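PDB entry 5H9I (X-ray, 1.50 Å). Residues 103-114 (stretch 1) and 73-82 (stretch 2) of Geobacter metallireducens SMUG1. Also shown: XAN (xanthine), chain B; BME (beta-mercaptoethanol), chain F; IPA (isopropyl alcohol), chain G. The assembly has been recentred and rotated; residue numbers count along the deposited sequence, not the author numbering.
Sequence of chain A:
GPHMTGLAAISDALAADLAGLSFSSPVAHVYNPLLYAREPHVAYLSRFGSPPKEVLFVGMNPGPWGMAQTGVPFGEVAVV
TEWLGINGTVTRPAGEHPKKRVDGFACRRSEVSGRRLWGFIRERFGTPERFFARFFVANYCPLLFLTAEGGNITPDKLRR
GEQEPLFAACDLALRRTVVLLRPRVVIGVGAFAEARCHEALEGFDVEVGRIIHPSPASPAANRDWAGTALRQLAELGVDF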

ATOM      1  N   ASP A 103      16.025   5.905  -6.147  1.00 22.55           N
ATOM      2  CA  ASP A 103      17.278   5.214  -5.975  1.00 22.77           C
ATOM      3  C   ASP A 103      17.123   3.709  -5.574  1.00 20.12           C
ATOM      4  O   ASP A 103      18.075   2.956  -5.464  1.00 21.96           O
ATOM      5  CB  ASP A 103      18.168   5.907  -4.987  1.00 21.38           C
ATOM      6  CG  ASP A 103      18.581   7.310  -5.447  1.00 24.37           C
ATOM      7  OD1 ASP A 103      18.567   7.506  -6.685  1.00 28.94           O
ATOM      8  OD2 ASP A 103      18.784   8.199  -4.615  1.00 31.96           O
ATOM      9  N   GLY A 104      15.885   3.303  -5.370  1.00 18.93           N
ATOM     10  CA  GLY A 104      15.627   1.901  -5.022  1.00 18.59           C
ATOM     11  C   GLY A 104      16.201   1.529  -3.675  1.00 17.49           C
ATOM     12  O   GLY A 104      16.116   2.290  -2.731  1.00 18.77           O
ATOM     13  N   PHE A 105      16.790   0.353  -3.634  1.00 18.79           N
ATOM     14  CA  PHE A 105      17.396  -0.145  -2.411  1.00 16.94           C
ATOM     15  C   PHE A 105      18.657   0.600  -1.953  1.00 22.79           C
ATOM     16  O   PHE A 105      19.119   0.392  -0.859  1.00 20.86           O
ATOM     17  CB  PHE A 105      17.511  -1.636  -2.483  1.00 20.12           C
ATOM     18  CG  PHE A 105      16.147  -2.328  -2.410  1.00 17.15           C
ATOM     19  CD1 PHE A 105      15.405  -2.566  -3.526  1.00 18.29           C
ATOM     20  CD2 PHE A 105      15.655  -2.647  -1.202  1.00 18.10           C
ATOM     21  CE1 PHE A 105      14.122  -3.167  -3.454  1.00 17.06           C
ATOM     22  CE2 PHE A 105      14.354  -3.216  -1.093  1.00 19.24           C
ATOM     23  CZ  PHE A 105      13.642  -3.472  -2.224  1.00 17.90           C
ATOM     24  N   ALA A 106      19.116   1.518  -2.817  1.00 22.37           N
ATOM     25  CA  ALA A 106      20.185   2.430  -2.429  1.00 20.87           C
ATOM     26  C   ALA A 106      19.648   3.694  -1.822  1.00 27.54           C
ATOM     27  O   ALA A 106      20.462   4.515  -1.387  1.00 31.17           O
ATOM     28  CB  ALA A 106      21.050   2.747  -3.647  1.00 25.20           C
ATOM     29  N   CYS A 107      18.321   3.937  -1.731  1.00 19.57           N
ATOM     30  CA  CYS A 107      17.788   5.111  -1.104  1.00 17.99           C
ATOM     31  C   CYS A 107      18.188   5.100   0.355  1.00 25.02           C
ATOM     32  O   CYS A 107      18.070   4.098   1.064  1.00 28.58           O
ATOM     33  CB  CYS A 107      16.252   5.267  -1.259  1.00 21.38           C
ATOM     34  SG  CYS A 107      15.409   6.586  -0.466  1.00 24.65           S
ATOM     35  N   ARG A 108      18.682   6.253   0.735  1.00 32.09           N
ATOM     36  CA  ARG A 108      19.165   6.536   2.072  1.00 34.08           C
ATOM     37  C   ARG A 108      18.119   7.299   2.968  1.00 35.03           C
ATOM     38  O   ARG A 108      18.465   7.537   4.103  1.00 43.29           O
ATOM     39  CB  ARG A 108      20.473   7.379   1.929  1.00 37.86           C
ATOM     40  N   ARG A 109      16.914   7.741   2.519  1.00 29.31           N
ATOM     41  CA  ARG A 109      15.842   8.324   3.351  1.00 20.34           C
ATOM     42  C   ARG A 109      15.121   7.099   3.977  1.00 25.89           C
ATOM     43  O   ARG A 109      14.957   6.076   3.269  1.00 25.80           O
ATOM     44  CB  ARG A 109      14.812   9.017   2.510  1.00 30.16           C
ATOM     45  CG  ARG A 109      15.238  10.275   1.785  1.00 41.24           C
ATOM     46  CD  ARG A 109      15.205  11.522   2.693  1.00 49.00           C
ATOM     47  NE  ARG A 109      15.627  12.602   1.806  1.00 62.41           N
ATOM     48  CZ  ARG A 109      16.897  12.922   1.536  1.00 70.70           C
ATOM     49  NH1 ARG A 109      17.144  13.909   0.686  1.00 79.88           N
ATOM     50  NH2 ARG A 109      17.925  12.300   2.126  1.00 79.22           N
ATOM     51  N   SER A 110      14.888   7.191   5.274  1.00 18.43           N
ATOM     52  CA  SER A 110      13.982   6.298   5.996  1.00 15.91           C
ATOM     53  C   SER A 110      12.582   6.853   6.111  1.00 21.28           C
ATOM     54  O   SER A 110      12.312   7.906   6.765  1.00 21.76           O
ATOM     55  CB  SER A 110      14.508   5.944   7.353  1.00 18.84           C
ATOM     56  OG  SER A 110      13.614   5.236   8.140  1.00 20.70           O
ATOM     57  N   GLU A 111      11.601   6.177   5.617  1.00 17.38           N
ATOM     58  CA  GLU A 111      10.252   6.598   5.790  1.00 16.39           C
ATOM     59  C   GLU A 111       9.740   6.295   7.193  1.00 16.86           C
ATOM     60  O   GLU A 111       9.743   5.110   7.581  1.00 16.77           O
ATOM     61  CB  GLU A 111       9.317   5.882   4.785  1.00 15.45           C
ATOM     62  CG  GLU A 111       7.888   6.371   4.911  1.00 16.39           C
ATOM     63  CD  GLU A 111       6.930   5.491   4.125  1.00 17.60           C
ATOM     64  OE1 GLU A 111       6.184   4.692   4.690  1.00 18.81           O
ATOM     65  OE2 GLU A 111       6.912   5.654   2.851  1.00 17.36           O
ATOM     66  N   VAL A 112       9.269   7.313   7.944  1.00 13.90           N
ATOM     67  CA  VAL A 112       8.833   7.129   9.277  1.00 14.36           C
ATOM     68  C   VAL A 112       7.612   6.201   9.367  1.00 13.55           C
ATOM     69  O   VAL A 112       7.535   5.315  10.229  1.00 14.50           O
ATOM     70  CB  VAL A 112       8.525   8.473  10.022  1.00 15.12           C
ATOM     71  CG1 VAL A 112       8.072   8.297  11.451  1.00 16.23           C
ATOM     72  CG2 VAL A 112       9.857   9.292   9.996  1.00 16.04           C
ATOM     73  N   SER A 113       6.673   6.512   8.542  1.00 13.31           N
ATOM     74  CA  SER A 113       5.395   5.775   8.512  1.00 12.56           C
ATOM     75  C   SER A 113       5.606   4.282   8.395  1.00 13.20           C
ATOM     76  O   SER A 113       5.178   3.504   9.274  1.00 13.37           O
ATOM     77  CB  SER A 113       4.485   6.243   7.406  1.00 14.56           C
ATOM     78  OG  SER A 113       3.989   7.538   7.613  1.00 16.88           O
ATOM     79  N   GLY A 114       6.344   3.879   7.394  1.00 13.57           N
ATOM     80  CA  GLY A 114       6.586   2.415   7.202  1.00 13.93           C
ATOM     81  C   GLY A 114       7.506   1.842   8.215  1.00 13.99           C
ATOM     82  O   GLY A 114       7.412   0.692   8.697  1.00 13.56           O
TER
HETATM   83  N9  XAN B 301       3.580   5.590   3.714  1.00 19.11           N
HETATM   84  C4  XAN B 301       2.857   4.762   3.012  1.00 14.16           C
HETATM   85  N3  XAN B 301       3.114   3.688   2.271  1.00 16.04           N
HETATM   86  C2  XAN B 301       2.174   3.083   1.697  1.00 17.75           C
HETATM   87  O2  XAN B 301       2.440   2.145   0.989  1.00 19.17           O
HETATM   88  N1  XAN B 301       0.885   3.419   1.847  1.00 16.20           N
HETATM   89  C6  XAN B 301       0.493   4.428   2.564  1.00 17.30           C
HETATM   90  O6  XAN B 301      -0.686   4.786   2.664  1.00 19.52           O
HETATM   91  C5  XAN B 301       1.495   5.192   3.166  1.00 16.18           C
HETATM   92  N7  XAN B 301       1.479   6.265   3.943  1.00 19.60           N
HETATM   93  C8  XAN B 301       2.737   6.501   4.277  1.00 19.51           C
HETATM   94  C1  BME F 305      18.610  -0.587  -6.323  1.00 31.50           C
HETATM   95  C2  BME F 305      18.781  -0.307  -7.800  1.00 30.71           C
HETATM   96  O1  BME F 305      17.360  -1.197  -6.127  1.00 22.95           O
HETATM   97  S2  BME F 305      18.286  -1.605  -8.808  1.00 48.25           S
HETATM   98  C1  IPA G 306      18.289  -9.492   5.079  1.00 25.21           C
HETATM   99  C2  IPA G 306      17.930 -10.915   4.872  1.00 27.65           C
HETATM  100  C3  IPA G 306      19.229 -11.751   4.858  1.00 29.51           C
HETATM  101  O2  IPA G 306      16.845 -11.283   5.816  1.00 36.11           O
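Stretch 2, residues 73-82: PFGEVAVVTE

Stretch 2 starts as loop at Pro-73 and enters a helix at Val-77 that runs on past Glu-82, with a wider pi-type turn at 80-82. Stretch 1 has a 3-10 segment at 105-106, then loop or turn backbone, with Arg-108 at phi/psi -99/-4, and begins its own helix at Val-112. Residues 74-77 run in roughly the opposite direction to 105-114: the CA atoms of Gly-114 and Phe-74 lie 4.1 Å apart, those of Phe-105 and Val-77 6.1 Å apart. Phe-74 has positive phi (52/32), and its O lies 3.1 Å from Gly-114 CA, a CA-H...O contact; an ideal CB on Gly-114 would fall 1.9 Å from that oxygen, so only glycine fits this approach.

Each helix start is capped by a glutamate. Glu-76 OE1 accepts from Val-79 N at 3.0 Å, while Glu-76 OE2 accepts from Ser-110 OG at 2.6 Å, tying the cap to the other stretch. Glu-111 OE1 accepts weakly from Gly-114 N (2.8 Å) and also from xanthine N9 (2.9 Å); Phe-74 N donates to xanthine O2 at 2.8 Å. Water 1 bridges the backbones, accepting from Val-77 N (3.1 Å) and donating to Arg-109 O (2.8 Å).

At the other end the contact is largely apolar. Val-77, Val-80 and Thr-81 all point CA-to-CB toward stretch 1, and the end of the Phe-105 side chain comes nearer to them although its CA-to-CB bond points sideways. Val-77 CG1 thus lies 3.6 Å from Phe-105 O and 4.2 Å from Phe-105 CD2, Phe-105 CE2 3.7 Å from Val-80 CG1, and Phe-105 CD2 3.5 Å from Thr-81 CG2; Cys-107 CB adds a contact 4.2 Å from Val-77 CG2.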

ATOM      1  N   PRO A  73       4.428  -2.091   0.034  1.00 10.97           N
ATOM      2  CA  PRO A  73       3.628  -1.128   0.830  1.00 12.41           C
ATOM      3  C   PRO A  73       4.299  -0.771   2.159  1.00 11.85           C
ATOM      4  O   PRO A  73       4.873  -1.606   2.843  1.00 13.45           O
ATOM      5  CB  PRO A  73       2.283  -1.849   1.098  1.00 15.76           C
ATOM      6  CG  PRO A  73       2.293  -2.976   0.107  1.00 16.49           C
ATOM      7  CD  PRO A  73       3.701  -3.336  -0.251  1.00 12.58           C
ATOM      8  N   PHE A  74       4.256   0.553   2.433  1.00 11.77           N
ATOM      9  CA  PHE A  74       4.954   1.096   3.648  1.00 11.49           C
ATOM     10  C   PHE A  74       6.392   0.661   3.720  1.00 11.05           C
ATOM     11  O   PHE A  74       6.964   0.511   4.755  1.00 12.07           O
ATOM     12  CB  PHE A  74       4.162   0.665   4.925  1.00 11.84           C
ATOM     13  CG  PHE A  74       2.791   1.305   5.049  1.00 12.63           C
ATOM     14  CD1 PHE A  74       2.659   2.581   5.657  1.00 12.40           C
ATOM     15  CD2 PHE A  74       1.680   0.674   4.551  1.00 13.98           C
ATOM     16  CE1 PHE A  74       1.408   3.091   5.810  1.00 14.68           C
ATOM     17  CE2 PHE A  74       0.436   1.208   4.704  1.00 15.68           C
ATOM     18  CZ  PHE A  74       0.329   2.400   5.329  1.00 15.36           C
ATOM     19  N   GLY A  75       7.023   0.475   2.539  1.00 11.56           N
ATOM     20  CA  GLY A  75       8.230  -0.281   2.427  1.00 12.74           C
ATOM     21  C   GLY A  75       9.496   0.522   2.643  1.00 14.49           C
ATOM     22  O   GLY A  75      10.279   0.732   1.720  1.00 14.22           O
ATOM     23  N   GLU A  76       9.708   0.887   3.875  1.00 13.47           N
ATOM     24  CA  GLU A  76      10.939   1.555   4.316  1.00 13.00           C
ATOM     25  C   GLU A  76      12.089   0.619   3.898  1.00 14.39           C
ATOM     26  O   GLU A  76      12.060  -0.612   4.126  1.00 13.15           O
ATOM     27  CB  GLU A  76      10.899   1.845   5.789  1.00 14.01           C
ATOM     28  CG  GLU A  76      12.136   2.689   6.295  1.00 14.40           C
ATOM     29  CD  GLU A  76      12.990   2.001   7.275  1.00 22.59           C
ATOM     30  OE1 GLU A  76      12.854   0.766   7.588  1.00 19.96           O
ATOM     31  OE2 GLU A  76      13.939   2.686   7.804  1.00 20.81           O
ATOM     32  N   VAL A  77      13.199   1.170   3.394  1.00 15.19           N
ATOM     33  CA  VAL A  77      14.236   0.361   2.802  1.00 12.82           C
ATOM     34  C   VAL A  77      14.814  -0.624   3.757  1.00 13.19           C
ATOM     35  O   VAL A  77      14.934  -1.828   3.437  1.00 14.95           O
ATOM     36  CB  VAL A  77      15.339   1.273   2.104  1.00 16.42           C
ATOM     37  CG1 VAL A  77      16.480   0.428   1.609  1.00 17.82           C
ATOM     38  CG2 VAL A  77      14.685   2.084   1.020  1.00 17.90           C
ATOM     39  N   ALA A  78      15.128  -0.168   4.966  1.00 15.84           N
ATOM     40  CA  ALA A  78      15.784  -1.004   5.934  1.00 17.44           C
ATOM     41  C   ALA A  78      14.940  -2.216   6.350  1.00 17.82           C
ATOM     42  O   ALA A  78      15.415  -3.360   6.362  1.00 15.92           O
ATOM     43  CB  ALA A  78      16.231  -0.245   7.125  1.00 23.42           C
ATOM     44  N   VAL A  79      13.656  -1.933   6.613  1.00 15.70           N
ATOM     45  CA  VAL A  79      12.830  -3.019   7.077  1.00 15.64           C
ATOM     46  C   VAL A  79      12.568  -3.991   5.944  1.00 14.42           C
ATOM     47  O   VAL A  79      12.506  -5.245   6.208  1.00 14.87           O
ATOM     48  CB  VAL A  79      11.603  -2.509   7.898  1.00 16.73           C
ATOM     49  CG1 VAL A  79      10.620  -2.029   6.985  1.00 18.06           C
ATOM     50  CG2 VAL A  79      11.123  -3.712   8.787  1.00 18.87           C
ATOM     51  N   VAL A  80      12.463  -3.564   4.675  1.00 14.55           N
ATOM     52  CA  VAL A  80      12.204  -4.479   3.617  1.00 13.68           C
ATOM     53  C   VAL A  80      13.423  -5.360   3.375  1.00 14.83           C
ATOM     54  O   VAL A  80      13.292  -6.581   3.238  1.00 14.95           O
ATOM     55  CB  VAL A  80      11.862  -3.769   2.388  1.00 13.76           C
ATOM     56  CG1 VAL A  80      11.820  -4.665   1.177  1.00 13.89           C
ATOM     57  CG2 VAL A  80      10.537  -3.006   2.524  1.00 15.06           C
ATOM     58  N   THR A  81      14.651  -4.803   3.431  1.00 14.92           N
ATOM     59  CA  THR A  81      15.847  -5.584   3.233  1.00 14.61           C
ATOM     60  C   THR A  81      16.160  -6.488   4.418  1.00 15.23           C
ATOM     61  O   THR A  81      16.510  -7.667   4.216  1.00 17.35           O
ATOM     62  CB  THR A  81      17.110  -4.705   2.881  1.00 17.04           C
ATOM     63  OG1 THR A  81      17.461  -3.935   3.996  1.00 23.25           O
ATOM     64  CG2 THR A  81      16.849  -3.875   1.798  1.00 21.90           C
ATOM     65  N   GLU A  82      16.026  -5.985   5.642  1.00 15.28           N
ATOM     66  CA  GLU A  82      16.522  -6.670   6.843  1.00 15.28           C
ATOM     67  C   GLU A  82      15.464  -7.653   7.341  1.00 15.48           C
ATOM     68  O   GLU A  82      15.846  -8.738   7.793  1.00 22.27           O
ATOM     69  CB  GLU A  82      16.862  -5.667   7.968  1.00 19.40           C
ATOM     70  CG  GLU A  82      18.069  -4.795   7.559  1.00 23.45           C
ATOM     71  CD  GLU A  82      18.361  -3.587   8.511  1.00 37.49           C
ATOM     72  OE1 GLU A  82      17.650  -3.395   9.547  1.00 34.76           O
ATOM     73  OE2 GLU A  82      19.317  -2.783   8.189  1.00 40.11           O
TER
HETATM   74  O   HOH W   1      12.842   4.257   3.273  1.00 17.28           O